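Local coordinates for putative secreted cellulose-binding protein (Streptomyces coelicolor, PDB 4OY6) that probably cleaves cellulose chains oxidatively as a copper-dependent lytic polysaccharide monooxygenase of family AA10, at residues P7-R10 with N11-C14; L83-V86 with G87-T91; G121-P124 with A125-A128. One frame throughout, in Å; residues are numbered along the deposited sequence.

Contact 1 (P7-R10 with N11-C14); sequences PASR and NYGC
The Tyr12 ring meets the methyl of Ala8 at its edge, CB lying close to the ring plane and 4.0 Å from CD2. With CG anti to the backbone N (chi1 -176°), the ring leads away from 7-10 with only its CD2 edge beside Ala8; it also meets Trp48 edge-to-face and Trp15 at about 45°. A second flat group, the guanidinium of Arg10, points the opposite way: NH1 bonds to Leu83 O, NE makes a salt bridge to Asp182 OD1, and Trp89 adds a cation-pi contact. The Asn11 amide donates through ND2 to Ala44 O.

Between them helix 10-18 begins. Ser9 is its N-cap: OG, folded in between its own N and carbonyl carbon (chi1 65°), accepts from Tyr12 N at 3.2 Å and sits 3.1 Å from Tyr12 CB. The same hydroxyl is bonded to Ser3 OG on strand 2-6. The first helical turns follow, Gly13 N to Ser9 O at 2.8 Å and Cys14 N to Arg10 O at 3.1 Å. Ala8 CB stands 3.8 Å from Gly13 CA. Cys14 SG, in the disulfide with Cys34, lies 3.3 Å from Arg10 O.

Tyr12 N is thus satisfied by a side chain rather than a carbonyl, and the capping hydroxyl also fastens the helix start to strand 2-6. The buried positive charge of Arg10 is probably balanced largely by Asp182.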
ATOM      1  N   PRO A   7      -5.852  -5.907   3.983  1.00  7.70           N
ATOM      2  CA  PRO A   7      -5.872  -6.321   2.583  1.00  7.67           C
ATOM      3  C   PRO A   7      -4.489  -6.081   1.981  1.00  7.26           C
ATOM      4  O   PRO A   7      -3.948  -4.986   2.122  1.00  7.41           O
ATOM      5  CB  PRO A   7      -6.954  -5.417   1.972  1.00  8.91           C
ATOM      6  CG  PRO A   7      -6.919  -4.179   2.792  1.00  8.87           C
ATOM      7  CD  PRO A   7      -6.545  -4.620   4.182  1.00  8.54           C
ATOM      8  N   ALA A   8      -3.929  -7.083   1.334  1.00  6.99           N
ATOM      9  CA  ALA A   8      -2.535  -7.040   0.924  1.00  7.07           C
ATOM     10  C   ALA A   8      -2.195  -5.786   0.143  1.00  6.55           C
ATOM     11  O   ALA A   8      -2.938  -5.392  -0.779  1.00  7.40           O
ATOM     12  CB  ALA A   8      -2.204  -8.243   0.082  1.00  8.78           C
ATOM     13  N   SER A   9      -1.049  -5.193   0.459  1.00  6.83           N
ATOM     14  CA  SER A   9      -0.507  -4.101  -0.340  1.00  6.40           C
ATOM     15  C   SER A   9      -0.136  -4.594  -1.740  1.00  6.64           C
ATOM     16  O   SER A   9      -0.105  -5.788  -2.016  1.00  7.02           O
ATOM     17  CB  SER A   9       0.719  -3.516   0.347  1.00  6.38           C
ATOM     18  OG  SER A   9       1.759  -4.488   0.394  1.00  7.56           O
ATOM     19  N   ARG A  10       0.153  -3.669  -2.631  1.00  6.03           N
ATOM     20  CA  ARG A  10       0.408  -4.050  -4.018  1.00  6.53           C
ATOM     21  C   ARG A  10       1.570  -5.037  -4.132  1.00  6.32           C
ATOM     22  O   ARG A  10       1.493  -6.069  -4.788  1.00  7.17           O
ATOM     23  CB  ARG A  10       0.636  -2.832  -4.910  1.00  6.72           C
ATOM     24  CG  ARG A  10      -0.651  -2.078  -5.209  1.00  7.22           C
ATOM     25  CD  ARG A  10      -0.481  -0.931  -6.185  1.00  6.86           C
ATOM     26  NE  ARG A  10      -1.788  -0.410  -6.515  1.00  7.22           N
ATOM     27  CZ  ARG A  10      -2.031   0.651  -7.270  1.00  7.20           C
ATOM     28  NH1 ARG A  10      -1.045   1.354  -7.778  1.00  7.62           N
ATOM     29  NH2 ARG A  10      -3.291   1.001  -7.498  1.00  8.29           N
ATOM     30  N   ASN A  11       2.691  -4.691  -3.509  1.00  6.77           N
ATOM     31  CA  ASN A  11       3.879  -5.524  -3.635  1.00  6.52           C
ATOM     32  C   ASN A  11       3.809  -6.747  -2.742  1.00  6.78           C
ATOM     33  O   ASN A  11       4.249  -7.830  -3.151  1.00  7.88           O
ATOM     34  CB  ASN A  11       5.182  -4.734  -3.487  1.00  6.98           C
ATOM     35  CG  ASN A  11       5.422  -4.170  -2.109  1.00  7.29           C
ATOM     36  OD1 ASN A  11       4.513  -3.730  -1.421  1.00  8.86           O
ATOM     37  ND2 ASN A  11       6.659  -4.129  -1.743  1.00 10.65           N
ATOM     38  N   TYR A  12       3.264  -6.632  -1.529  1.00  6.43           N
ATOM     39  CA  TYR A  12       3.077  -7.840  -0.717  1.00  6.94           C
ATOM     40  C   TYR A  12       2.157  -8.829  -1.421  1.00  7.53           C
ATOM     41  O   TYR A  12       2.435 -10.037  -1.418  1.00  8.40           O
ATOM     42  CB  TYR A  12       2.570  -7.506   0.692  1.00  7.93           C
ATOM     43  CG  TYR A  12       2.464  -8.716   1.562  1.00  7.98           C
ATOM     44  CD1 TYR A  12       3.589  -9.233   2.188  1.00 10.85           C
ATOM     45  CD2 TYR A  12       1.254  -9.379   1.725  1.00  9.32           C
ATOM     46  CE1 TYR A  12       3.511 -10.345   2.970  1.00 13.25           C
ATOM     47  CE2 TYR A  12       1.168 -10.530   2.487  1.00 10.49           C
ATOM     48  CZ  TYR A  12       2.316 -10.997   3.116  1.00 11.45           C
ATOM     49  OH  TYR A  12       2.309 -12.122   3.914  1.00 16.84           O
ATOM     50  N   GLY A  13       1.078  -8.335  -2.018  1.00  7.41           N
ATOM     51  CA  GLY A  13       0.162  -9.201  -2.738  1.00  7.94           C
ATOM     52  C   GLY A  13       0.817  -9.881  -3.929  1.00  7.50           C
ATOM     53  O   GLY A  13       0.627 -11.075  -4.125  1.00  8.38           O
ATOM     54  N   CYS A  14       1.600  -9.146  -4.716  1.00  6.92           N
ATOM     55  CA  CYS A  14       2.298  -9.769  -5.821  1.00  7.44           C
ATOM     56  C   CYS A  14       3.254 -10.857  -5.332  1.00  8.21           C
ATOM     57  O   CYS A  14       3.412 -11.885  -6.010  1.00  9.85           O
ATOM     58  CB  CYS A  14       3.044  -8.755  -6.673  1.00  8.43           C
ATOM     59  SG  CYS A  14       1.999  -7.603  -7.614  1.00  8.51           S
TER

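Contact 2 (L83-V86 with G87-T91); sequences LDAV and GPWQT
Trp89 and Ala85 close a local turn in the long loop between helix 60-63 and strand 92-93, held by an indole-to-backbone hydrogen bond. An inverse gamma turn centred on Pro88 shapes the return: Trp89 N binds Gly87 O at 2.9 Å, and the chain doubles back so that the indole points its NE1 edge at Ala85, just after the 3-10 residues Leu83 and Asp84. Trp89 NE1 gives its hydrogen to Ala85 O at 2.9 Å, almost straight at 171°. The oxygen lies in the indole plane, yet the donor stands well above the plane of the Ala85 carbonyl. Because CG of Trp89 is beside its backbone N (chi1 -72°), the six-membered ring reaches on past Ala85 to Leu83.

There the two side chains cross at about a right angle, Leu83 CD2 resting 4.0 Å from Trp89 CH2. The methyl of Ala85 is more loosely placed, its CB 4.3 Å from CZ2 of the indole. Met33 and Gln36 of helix 32-40 pack against both Ala85 and Trp89. Beyond the turn, the Gln90 side chain curls forward to the next residue: its NE2 donates to Thr91 O at 3.0 Å, in the carbonyl plane and on a lone pair.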
ATOM      1  N   LEU A  83       4.997   0.151  -8.891  1.00  7.63           N
ATOM      2  CA  LEU A  83       3.743   0.188  -8.147  1.00  6.92           C
ATOM      3  C   LEU A  83       2.901   1.429  -8.469  1.00  6.94           C
ATOM      4  O   LEU A  83       1.729   1.498  -8.082  1.00  8.35           O
ATOM      5  CB  LEU A  83       3.957   0.082  -6.629  1.00  7.05           C
ATOM      6  CG  LEU A  83       4.852  -1.076  -6.174  1.00  7.35           C
ATOM      7  CD1 LEU A  83       4.874  -1.099  -4.661  1.00  7.89           C
ATOM      8  CD2 LEU A  83       4.409  -2.411  -6.773  1.00  8.20           C
ATOM      9  N   ASP A  84       3.501   2.405  -9.170  1.00  7.34           N
ATOM     10  CA  ASP A  84       2.764   3.570  -9.644  1.00  8.31           C
ATOM     11  C   ASP A  84       2.071   3.333 -10.995  1.00  8.59           C
ATOM     12  O   ASP A  84       1.376   4.220 -11.502  1.00  9.97           O
ATOM     13  CB  ASP A  84       3.702   4.765  -9.778  1.00  8.72           C
ATOM     14  CG  ASP A  84       4.241   5.273  -8.447  1.00  8.76           C
ATOM     15  OD1 ASP A  84       3.515   5.199  -7.438  1.00  9.25           O
ATOM     16  OD2 ASP A  84       5.375   5.796  -8.453  1.00  9.76           O
ATOM     17  N   ALA A  85       2.250   2.159 -11.602  1.00  8.80           N
ATOM     18  CA  ALA A  85       1.558   1.862 -12.842  1.00  9.23           C
ATOM     19  C   ALA A  85       0.050   1.952 -12.648  1.00  9.04           C
ATOM     20  O   ALA A  85      -0.476   1.633 -11.573  1.00  9.49           O
ATOM     21  CB  ALA A  85       1.956   0.491 -13.351  1.00 10.72           C
ATOM     22  N   VAL A  86      -0.622   2.383 -13.710  1.00  9.74           N
ATOM     23  CA  VAL A  86      -2.063   2.527 -13.715  1.00 10.55           C
ATOM     24  C   VAL A  86      -2.656   1.380 -14.535  1.00 10.32           C
ATOM     25  O   VAL A  86      -2.264   1.149 -15.687  1.00 12.73           O
ATOM     26  CB  VAL A  86      -2.462   3.886 -14.289  1.00 11.19           C
ATOM     27  CG1 VAL A  86      -3.973   4.009 -14.411  1.00 12.05           C
ATOM     28  CG2 VAL A  86      -1.892   5.001 -13.433  1.00 12.07           C
ATOM     29  N   GLY A  87      -3.574   0.629 -13.926  1.00 10.89           N
ATOM     30  CA  GLY A  87      -4.153  -0.525 -14.578  1.00 10.73           C
ATOM     31  C   GLY A  87      -4.918  -1.364 -13.595  1.00 11.21           C
ATOM     32  O   GLY A  87      -5.108  -0.953 -12.440  1.00 10.89           O
ATOM     33  N   PRO A  88      -5.361  -2.539 -14.039  1.00 10.08           N
ATOM     34  CA  PRO A  88      -6.270  -3.373 -13.254  1.00  9.96           C
ATOM     35  C   PRO A  88      -5.552  -4.220 -12.189  1.00  9.16           C
ATOM     36  O   PRO A  88      -5.486  -5.448 -12.279  1.00 10.21           O
ATOM     37  CB  PRO A  88      -6.933  -4.234 -14.332  1.00 11.04           C
ATOM     38  CG  PRO A  88      -5.847  -4.419 -15.343  1.00 11.95           C
ATOM     39  CD  PRO A  88      -5.192  -3.062 -15.420  1.00 11.22           C
ATOM     40  N   TRP A  89      -5.014  -3.540 -11.179  1.00  8.46           N
ATOM     41  CA  TRP A  89      -4.377  -4.201 -10.050  1.00  8.16           C
ATOM     42  C   TRP A  89      -5.389  -5.144  -9.411  1.00  7.74           C
ATOM     43  O   TRP A  89      -6.566  -4.818  -9.260  1.00  9.15           O
ATOM     44  CB  TRP A  89      -3.915  -3.171  -9.024  1.00  8.18           C
ATOM     45  CG  TRP A  89      -2.727  -2.376  -9.488  1.00  8.56           C
ATOM     46  CD1 TRP A  89      -2.729  -1.191 -10.141  1.00  8.62           C
ATOM     47  CD2 TRP A  89      -1.361  -2.720  -9.278  1.00  7.61           C
ATOM     48  NE1 TRP A  89      -1.454  -0.780 -10.391  1.00  8.23           N
ATOM     49  CE2 TRP A  89      -0.581  -1.713  -9.885  1.00  7.75           C
ATOM     50  CE3 TRP A  89      -0.726  -3.789  -8.668  1.00  8.27           C
ATOM     51  CZ2 TRP A  89       0.801  -1.757  -9.875  1.00  7.95           C
ATOM     52  CZ3 TRP A  89       0.648  -3.838  -8.698  1.00  8.52           C
ATOM     53  CH2 TRP A  89       1.387  -2.840  -9.289  1.00  7.97           C
ATOM     54  N   GLN A  90      -4.935  -6.314  -8.993  1.00  7.67           N
ATOM     55  CA  GLN A  90      -5.830  -7.268  -8.338  1.00  8.01           C
ATOM     56  C   GLN A  90      -6.331  -6.737  -7.003  1.00  7.22           C
ATOM     57  O   GLN A  90      -5.520  -6.319  -6.174  1.00  7.86           O
ATOM     58  CB  GLN A  90      -5.072  -8.578  -8.133  1.00 10.24           C
ATOM     59  CG  GLN A  90      -5.806  -9.646  -7.375  1.00 12.87           C
ATOM     60  CD  GLN A  90      -7.000 -10.134  -8.110  1.00 14.40           C
ATOM     61  OE1 GLN A  90      -6.925 -10.514  -9.272  1.00 16.84           O
ATOM     62  NE2 GLN A  90      -8.126 -10.101  -7.456  1.00 15.51           N
ATOM     63  N   THR A  91      -7.637  -6.757  -6.790  1.00  8.58           N
ATOM     64  CA  THR A  91      -8.209  -6.293  -5.528  1.00  8.00           C
ATOM     65  C   THR A  91      -8.417  -7.446  -4.546  1.00  8.56           C
ATOM     66  O   THR A  91      -8.440  -8.625  -4.915  1.00 10.89           O
ATOM     67  CB  THR A  91      -9.540  -5.579  -5.779  1.00  8.79           C
ATOM     68  OG1 THR A  91     -10.436  -6.437  -6.492  1.00 10.65           O
ATOM     69  CG2 THR A  91      -9.350  -4.308  -6.551  1.00  9.34           C
TER

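Contact 3 (G121-P124 with A125-A128); sequences GFDP and ATQA
Gly121 leads in to Phe122, whose ring extends beside Gln127 and Ala128. CG of Phe122 is anti to its N (chi1 177°), and CE1 comes 3.5 Å from Gln127 CB; the two side chains slide past each other in opposite directions, ring and amide planes 33° apart. Ala128 O lies at the ring edge, 3.4 Å from CE1.

Asp123 does most of the polar work. Its N donates to Gln127 OE1 at 2.8 Å, nearly straight at 170°, so the glutamine side chain reaches back across the turn. Its carbonyl O takes two donors: Thr126 N, from above the carbonyl plane, closes a type I beta turn over 123-126, and Gln127 N, nearly along the C=O axis, adds an i to i+4 bond. This turn lies in the loop joining strands 110-118 and 134-139. The Asp123 carboxylate divides between two partners, OD1 accepting from Ala125 N, as in an Asx turn, and OD2 from Thr126 OG1 at 2.7 Å. Both approach from above the carboxylate plane.

The side chain of Pro124 packs on Arg161 and Val163 of strand 161-170. Its carbonyl O accepts from a water at 2.7 Å, and that water also donates to Gln127 O at 2.8 Å.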
ATOM      1  N   GLY A 121     -15.966   7.617  -7.429  1.00 13.63           N
ATOM      2  CA  GLY A 121     -15.846   8.301  -8.719  1.00 15.23           C
ATOM      3  C   GLY A 121     -14.450   8.239  -9.307  1.00 16.24           C
ATOM      4  O   GLY A 121     -14.278   8.399 -10.507  1.00 22.52           O
ATOM      5  N   PHE A 122     -13.447   8.012  -8.458  1.00 12.15           N
ATOM      6  CA  PHE A 122     -12.085   7.803  -8.913  1.00 11.79           C
ATOM      7  C   PHE A 122     -11.916   6.363  -9.374  1.00 10.87           C
ATOM      8  O   PHE A 122     -12.318   5.446  -8.672  1.00 11.79           O
ATOM      9  CB  PHE A 122     -11.112   8.105  -7.775  1.00 11.66           C
ATOM     10  CG  PHE A 122      -9.667   7.848  -8.135  1.00 11.21           C
ATOM     11  CD1 PHE A 122      -8.937   8.803  -8.830  1.00 12.75           C
ATOM     12  CD2 PHE A 122      -9.053   6.649  -7.791  1.00 10.84           C
ATOM     13  CE1 PHE A 122      -7.609   8.576  -9.143  1.00 13.73           C
ATOM     14  CE2 PHE A 122      -7.730   6.415  -8.116  1.00 10.73           C
ATOM     15  CZ  PHE A 122      -7.016   7.369  -8.800  1.00 11.65           C
ATOM     16  N   ASP A 123     -11.311   6.180 -10.545  1.00 11.30           N
ATOM     17  CA  ASP A 123     -11.101   4.854 -11.122  1.00 10.93           C
ATOM     18  C   ASP A 123      -9.613   4.503 -11.094  1.00  9.96           C
ATOM     19  O   ASP A 123      -8.860   4.923 -11.969  1.00 10.48           O
ATOM     20  CB  ASP A 123     -11.589   4.824 -12.555  1.00 12.21           C
ATOM     21  CG  ASP A 123     -11.351   3.483 -13.216  1.00 14.77           C
ATOM     22  OD1 ASP A 123     -11.012   2.504 -12.499  1.00 13.78           O
ATOM     23  OD2 ASP A 123     -11.504   3.420 -14.459  1.00 20.06           O
ATOM     24  N   PRO A 124      -9.176   3.696 -10.118  1.00  8.91           N
ATOM     25  CA  PRO A 124      -7.758   3.317 -10.074  1.00  9.09           C
ATOM     26  C   PRO A 124      -7.237   2.546 -11.262  1.00  9.90           C
ATOM     27  O   PRO A 124      -6.043   2.474 -11.483  1.00 10.77           O
ATOM     28  CB  PRO A 124      -7.651   2.483  -8.779  1.00 10.22           C
ATOM     29  CG  PRO A 124      -8.868   2.835  -7.977  1.00  9.30           C
ATOM     30  CD  PRO A 124      -9.931   3.083  -9.020  1.00  9.39           C
ATOM     31  N   ALA A 125      -8.133   1.943 -12.032  1.00  9.80           N
ATOM     32  CA  ALA A 125      -7.677   1.173 -13.180  1.00 10.78           C
ATOM     33  C   ALA A 125      -7.308   2.067 -14.349  1.00 10.63           C
ATOM     34  O   ALA A 125      -6.647   1.596 -15.264  1.00 12.68           O
ATOM     35  CB  ALA A 125      -8.746   0.176 -13.601  1.00 11.54           C
ATOM     36  N   THR A 126      -7.748   3.336 -14.341  1.00 11.03           N
ATOM     37  CA  THR A 126      -7.449   4.250 -15.442  1.00 11.19           C
ATOM     38  C   THR A 126      -6.879   5.614 -15.047  1.00 11.72           C
ATOM     39  O   THR A 126      -6.493   6.389 -15.926  1.00 14.34           O
ATOM     40  CB  THR A 126      -8.693   4.505 -16.331  1.00 13.10           C
ATOM     41  OG1 THR A 126      -9.720   5.127 -15.547  1.00 14.20           O
ATOM     42  CG2 THR A 126      -9.201   3.215 -16.956  1.00 13.55           C
ATOM     43  N   GLN A 127      -6.795   5.904 -13.748  1.00 10.98           N
ATOM     44  CA  GLN A 127      -6.326   7.196 -13.265  1.00 11.47           C
ATOM     45  C   GLN A 127      -5.196   7.033 -12.257  1.00 11.16           C
ATOM     46  O   GLN A 127      -5.241   6.142 -11.399  1.00 10.77           O
ATOM     47  CB  GLN A 127      -7.463   7.925 -12.566  1.00 11.55           C
ATOM     48  CG  GLN A 127      -8.663   8.208 -13.455  1.00 13.58           C
ATOM     49  CD  GLN A 127      -9.716   8.993 -12.711  1.00 14.47           C
ATOM     50  OE1 GLN A 127     -10.642   8.429 -12.155  1.00 16.40           O
ATOM     51  NE2 GLN A 127      -9.536  10.309 -12.636  1.00 20.87           N
ATOM     52  N   ALA A 128      -4.191   7.908 -12.365  1.00 11.90           N
ATOM     53  CA  ALA A 128      -3.091   7.929 -11.407  1.00 11.07           C
ATOM     54  C   ALA A 128      -3.587   8.417 -10.041  1.00 10.17           C
ATOM     55  O   ALA A 128      -4.434   9.320  -9.954  1.00 11.68           O
ATOM     56  CB  ALA A 128      -2.002   8.858 -11.902  1.00 12.50           C
TER
HETATM   57  O   HOH W   1      -4.261   3.887 -10.071  1.00 13.85           O

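From the N terminus, contact 1 comes first, where the chain leaves strand 2-6 and turns into helix 10-18. Contact 2 follows within the loop from helix 60-63 to strand 92-93, and contact 3 within the loop between strands 110-118 and 134-139. The three are in series, none nested or crossed. Contact 2 touches both of the others: the bond from Arg10 NH1 of contact 1 to Leu83 O ties the helix start to the second loop, and on the side of contact 3 Val86 CG1 lies 3.4 Å from Thr126 C. Contacts 1 and 3 do not touch each other, their nearest atoms being about 5 Å apart.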